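Local coordinates for xylan esterase, putative, AXE2C (Cellvibrio japonicus, PDB 2WAA), which removes acetyl groups from acetylated xylan and glucomannan, contributing to the breakdown of plant cell wall polysaccharides, at residues P309-N312 / P317-D320; L170-K173 / Q178-L181. All coordinates share one frame; numbering follows the deposited sequence.

Contact 1. Residues P309-N312 / P317-D320; sequences PGDN and PTKD
Thr318 lays its methyl group against the loop at Gly310 and Asp311, and this one branch carries the side-chain part of the contact. From CB, which points toward 309-312, the side chain forks. CG2 stands anti to the carbonyl carbon of its own residue and beside the backbone N, a position that sends it out to the facing loop. There Thr318 CG2 lies 3.9 Å from Gly310 C. The same methyl meets the side of Asp311, with OD2 of that residue 3.9 Å from Thr318 CG2 and the Asp311 CG carbon at 4.0 Å. These are van der Waals touches between a methyl and a carboxylate passing at a slant. The other branch, OG1 (chi1 59°), turns to a different task: it caps a backbone N just beyond 317-320, which makes Thr318 the N-cap of helix 319-337.

Next to the methyl contact the backbones themselves come close, Gly310 CA lying 4.1 Å from Pro317 CA. Gly310 has a positive phi of 73°, a backbone conformation that a residue without a side chain adopts easily. Gln321, in the first turn of the helix, joins the two segments by accepting from both Gly310 N and Thr318 N at its OE1. The carboxylate of Asp311 is held from within the bend and by Arg150: OD1 is hydrogen-bonded to Ser313 OG and the amide of Asp314 and forms a salt bridge with Arg150. Asp314 and His316, the inferred charge-relay residues, lie in the bend between the segments, so the arrangement is that of the Asp-X-His loop leading into the C-terminal helix of an SGNH (GDSL-like) hydrolase.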
ATOM      1  N   PRO A 309      -5.155  -3.421 -20.241  1.00 12.24           N
ATOM      2  CA  PRO A 309      -6.228  -2.516 -20.616  1.00 12.18           C
ATOM      3  C   PRO A 309      -7.423  -2.483 -19.675  1.00 11.96           C
ATOM      4  O   PRO A 309      -8.368  -1.782 -19.969  1.00 13.48           O
ATOM      5  CB  PRO A 309      -6.652  -3.062 -21.999  1.00 12.90           C
ATOM      6  CG  PRO A 309      -6.512  -4.535 -21.811  1.00 12.98           C
ATOM      7  CD  PRO A 309      -5.142  -4.625 -21.095  1.00 12.29           C
ATOM      8  N   GLY A 310      -7.429  -3.230 -18.574  1.00 12.30           N
ATOM      9  CA  GLY A 310      -8.642  -3.312 -17.778  1.00 12.23           C
ATOM     10  C   GLY A 310      -9.691  -4.164 -18.485  1.00 13.91           C
ATOM     11  O   GLY A 310      -9.354  -5.151 -19.125  1.00 14.21           O
ATOM     12  N   ASP A 311     -10.958  -3.797 -18.363  1.00 14.85           N
ATOM     13  CA  ASP A 311     -12.023  -4.529 -19.095  1.00 16.82           C
ATOM     14  C   ASP A 311     -13.141  -3.557 -19.395  1.00 18.74           C
ATOM     15  O   ASP A 311     -12.987  -2.351 -19.171  1.00 18.38           O
ATOM     16  CB  ASP A 311     -12.529  -5.788 -18.358  1.00 15.84           C
ATOM     17  CG  ASP A 311     -13.246  -5.491 -17.033  1.00 17.90           C
ATOM     18  OD1 ASP A 311     -13.590  -4.330 -16.710  1.00 18.60           O
ATOM     19  OD2 ASP A 311     -13.472  -6.475 -16.289  1.00 20.72           O
ATOM     20  N   ASN A 312     -14.260  -4.064 -19.901  1.00 20.68           N
ATOM     21  CA  ASN A 312     -15.316  -3.169 -20.319  1.00 23.35           C
ATOM     22  C   ASN A 312     -15.828  -2.307 -19.195  1.00 24.00           C
ATOM     23  O   ASN A 312     -16.116  -1.139 -19.425  1.00 25.48           O
ATOM     24  CB  ASN A 312     -16.469  -3.950 -20.954  1.00 24.81           C
ATOM     25  CG  ASN A 312     -16.106  -4.469 -22.316  1.00 29.61           C
ATOM     26  OD1 ASN A 312     -15.241  -3.894 -22.993  1.00 34.31           O
ATOM     27  ND2 ASN A 312     -16.732  -5.579 -22.728  1.00 35.41           N
ATOM     28  N   PRO A 317      -6.452  -1.824 -14.316  1.00  8.80           N
ATOM     29  CA  PRO A 317      -6.109  -3.221 -14.519  1.00  7.09           C
ATOM     30  C   PRO A 317      -6.967  -4.159 -13.654  1.00  9.06           C
ATOM     31  O   PRO A 317      -7.241  -3.863 -12.463  1.00  9.42           O
ATOM     32  CB  PRO A 317      -4.623  -3.278 -14.129  1.00  8.32           C
ATOM     33  CG  PRO A 317      -4.089  -1.896 -14.572  1.00  6.13           C
ATOM     34  CD  PRO A 317      -5.249  -0.952 -14.226  1.00  8.08           C
ATOM     35  N   THR A 318      -7.365  -5.283 -14.240  1.00  8.81           N
ATOM     36  CA  THR A 318      -8.141  -6.272 -13.508  1.00  9.38           C
ATOM     37  C   THR A 318      -7.277  -7.091 -12.537  1.00  9.04           C
ATOM     38  O   THR A 318      -6.046  -7.004 -12.544  1.00  8.96           O
ATOM     39  CB  THR A 318      -8.752  -7.308 -14.489  1.00  9.71           C
ATOM     40  OG1 THR A 318      -7.696  -7.956 -15.208  1.00 10.23           O
ATOM     41  CG2 THR A 318      -9.702  -6.643 -15.482  1.00 11.21           C
ATOM     42  N   LYS A 319      -7.946  -7.894 -11.707  1.00  9.44           N
ATOM     43  CA  LYS A 319      -7.246  -8.822 -10.821  1.00  9.76           C
ATOM     44  C   LYS A 319      -6.299  -9.708 -11.607  1.00  9.77           C
ATOM     45  O   LYS A 319      -5.139  -9.862 -11.210  1.00 10.28           O
ATOM     46  CB  LYS A 319      -8.260  -9.682 -10.049  1.00 10.23           C
ATOM     47  CG  LYS A 319      -7.604 -10.782  -9.138  1.00 12.76           C
ATOM     48  CD  LYS A 319      -8.672 -11.513  -8.285  1.00 15.16           C
ATOM     49  CE  LYS A 319      -9.314 -10.468  -7.320  1.00 22.49           C
ATOM     50  NZ  LYS A 319     -10.476 -10.931  -6.389  1.00 26.49           N
ATOM     51  N   ASP A 320      -6.731 -10.303 -12.715  1.00  9.49           N
ATOM     52  CA  ASP A 320      -5.761 -11.155 -13.431  1.00 10.86           C
ATOM     53  C   ASP A 320      -4.597 -10.354 -14.058  1.00  9.86           C
ATOM     54  O   ASP A 320      -3.483 -10.846 -14.170  1.00  9.43           O
ATOM     55  CB  ASP A 320      -6.459 -11.979 -14.504  1.00 11.68           C
ATOM     56  CG  ASP A 320      -7.315 -13.069 -13.899  1.00 18.87           C
ATOM     57  OD1 ASP A 320      -7.068 -13.458 -12.723  1.00 22.74           O
ATOM     58  OD2 ASP A 320      -8.236 -13.536 -14.604  1.00 24.95           O
TER

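Contact 2. Residues L170-K173 / Q178-L181; sequences LTAK and QVQL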
ATOM      1  N   LEU A 170       1.609  -8.685  -4.371  1.00  8.46           N
ATOM      2  CA  LEU A 170       1.967  -9.994  -4.960  1.00  8.82           C
ATOM      3  C   LEU A 170       3.452 -10.064  -5.241  1.00  9.15           C
ATOM      4  O   LEU A 170       4.046 -11.111  -5.009  1.00  8.83           O
ATOM      5  CB  LEU A 170       1.221 -10.242  -6.283  1.00  7.50           C
ATOM      6  CG  LEU A 170      -0.277 -10.411  -6.092  1.00 12.16           C
ATOM      7  CD1 LEU A 170      -0.919 -10.472  -7.456  1.00 12.33           C
ATOM      8  CD2 LEU A 170      -0.539 -11.672  -5.302  1.00 13.27           C
ATOM      9  N   THR A 171       4.048  -8.960  -5.737  1.00  8.48           N
ATOM     10  CA  THR A 171       5.468  -8.889  -6.019  1.00  9.36           C
ATOM     11  C   THR A 171       6.299  -9.042  -4.717  1.00  9.92           C
ATOM     12  O   THR A 171       7.273  -9.802  -4.702  1.00  8.86           O
ATOM     13  CB  THR A 171       5.815  -7.584  -6.748  1.00  9.12           C
ATOM     14  OG1 THR A 171       5.113  -7.555  -8.020  1.00  9.71           O
ATOM     15  CG2 THR A 171       7.291  -7.471  -6.999  1.00 10.48           C
ATOM     16  N   ALA A 172       5.910  -8.309  -3.671  1.00  7.04           N
ATOM     17  CA  ALA A 172       6.575  -8.405  -2.352  1.00  9.12           C
ATOM     18  C   ALA A 172       6.513  -9.828  -1.808  1.00  9.86           C
ATOM     19  O   ALA A 172       7.535 -10.329  -1.308  1.00 11.49           O
ATOM     20  CB  ALA A 172       5.969  -7.427  -1.349  1.00  8.87           C
ATOM     21  N   LYS A 173       5.355 -10.452  -1.906  1.00  9.66           N
ATOM     22  CA  LYS A 173       5.188 -11.863  -1.464  1.00 11.57           C
ATOM     23  C   LYS A 173       6.124 -12.796  -2.251  1.00 12.27           C
ATOM     24  O   LYS A 173       6.909 -13.562  -1.664  1.00 12.26           O
ATOM     25  CB  LYS A 173       3.740 -12.326  -1.646  1.00 11.70           C
ATOM     26  CG  LYS A 173       3.493 -13.761  -1.191  1.00 16.40           C
ATOM     27  CD  LYS A 173       2.037 -14.083  -1.487  1.00 25.49           C
ATOM     28  CE  LYS A 173       1.550 -15.281  -0.664  1.00 32.09           C
ATOM     29  NZ  LYS A 173       1.862 -16.509  -1.437  1.00 37.64           N
ATOM     30  N   GLN A 178       8.788  -7.491   3.005  1.00  8.52           N
ATOM     31  CA  GLN A 178       7.753  -6.570   3.481  1.00  7.68           C
ATOM     32  C   GLN A 178       7.412  -5.590   2.382  1.00  8.41           C
ATOM     33  O   GLN A 178       8.215  -5.368   1.475  1.00  8.79           O
ATOM     34  CB  GLN A 178       8.291  -5.767   4.665  1.00  8.94           C
ATOM     35  CG  GLN A 178       8.651  -6.605   5.885  1.00  9.04           C
ATOM     36  CD  GLN A 178       9.073  -5.684   6.989  1.00 10.71           C
ATOM     37  OE1 GLN A 178       8.398  -4.669   7.210  1.00 12.35           O
ATOM     38  NE2 GLN A 178      10.134  -6.017   7.725  1.00  8.76           N
ATOM     39  N   VAL A 179       6.248  -4.942   2.480  1.00  8.60           N
ATOM     40  CA  VAL A 179       5.966  -3.880   1.542  1.00  7.88           C
ATOM     41  C   VAL A 179       5.189  -2.773   2.231  1.00  7.47           C
ATOM     42  O   VAL A 179       4.306  -3.035   3.068  1.00  8.52           O
ATOM     43  CB  VAL A 179       5.161  -4.432   0.325  1.00  7.44           C
ATOM     44  CG1 VAL A 179       3.761  -4.973   0.795  1.00  8.88           C
ATOM     45  CG2 VAL A 179       5.022  -3.372  -0.767  1.00  8.98           C
ATOM     46  N   GLN A 180       5.518  -1.529   1.912  1.00  6.56           N
ATOM     47  CA  GLN A 180       4.569  -0.410   2.148  1.00  6.49           C
ATOM     48  C   GLN A 180       4.103   0.113   0.794  1.00  6.54           C
ATOM     49  O   GLN A 180       4.907   0.235  -0.151  1.00  6.54           O
ATOM     50  CB  GLN A 180       5.240   0.734   2.880  1.00  7.31           C
ATOM     51  CG  GLN A 180       5.672   0.377   4.291  1.00  7.87           C
ATOM     52  CD  GLN A 180       5.906   1.644   5.099  1.00  9.59           C
ATOM     53  OE1 GLN A 180       6.115   2.751   4.541  1.00  9.32           O
ATOM     54  NE2 GLN A 180       5.866   1.497   6.410  1.00  9.70           N
ATOM     55  N   LEU A 181       2.807   0.389   0.702  1.00  6.81           N
ATOM     56  CA  LEU A 181       2.236   1.049  -0.474  1.00  6.46           C
ATOM     57  C   LEU A 181       2.014   2.536  -0.101  1.00  6.30           C
ATOM     58  O   LEU A 181       1.362   2.839   0.940  1.00  7.27           O
ATOM     59  CB  LEU A 181       0.900   0.397  -0.831  1.00  6.67           C
ATOM     60  CG  LEU A 181       0.936  -1.113  -1.036  1.00  5.85           C
ATOM     61  CD1 LEU A 181      -0.472  -1.620  -1.424  1.00  6.62           C
ATOM     62  CD2 LEU A 181       1.997  -1.577  -2.111  1.00  6.09           C
TER
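Ala172 on helix 167-174 and Val179 on strand 177-183 meet where the helix of a beta-alpha-beta unit packs on its following strand, in the parallel sheet of the GDSL-like domain. Ala172 gives up the largest area to the contact. Its single methyl points toward the strand and reaches the branch point of the valine, Ala172 CB to Val179 CB being 3.5 Å. The backbones are correspondingly near, with Ala172 CA 6.0 Å from Val179 CA, a spacing that the short alanine side chain allows.

Val179 answers with its own CB directed at the helix. CG1 sits between the backbone N and the carbonyl carbon (chi1 63°) and lies alongside the alanine methyl, 3.9 Å from Ala172 CB. The contact between the two side chains is thus wholly apolar, made by the alanine methyl on one side and by the branch carbon and one methyl of the valine on the other. The valine also touches Met169, one turn earlier on the same helix, and Val137 on the neighbouring strand 133-139, while Ala172 rests on Ile135 of that strand. The apolar cluster therefore spans all three elements of the unit.

Gln178 joins through its main chain. Its side chain leaves on the other face of the strand, packing on Leu130 and Tyr224, and its NE2 donates to the carbonyl oxygen of Pro131. Backbone bonds from Gln178 to Arg133 and Ile135 hold this edge of the sheet to strand 133-139. Toward the start of the strand segment, the alanine methyl also lies near the peptide before Val179, with Ala172 CB 4.2 Å from Gln178 O.

In the fold
Along the chain, the antiparallel strands of the N-terminal part come first, followed by strand 133-139, the first of the parallel sheet. Contact 2 then closes the short turn between helix 167-174 and strand 177-183, which lies at one outer edge of that sheet. The chain next builds the remaining strands, ending with 300-302 at the other edge. After it, contact 1 closes the loop that leads into helix 319-337. The two loops neither nest nor cross; they follow in series, with contact centres about 20 Å apart. Helix 319-337 relates them: it begins at contact 1 and, further along, packs against Leu170 and Thr171 of contact 2.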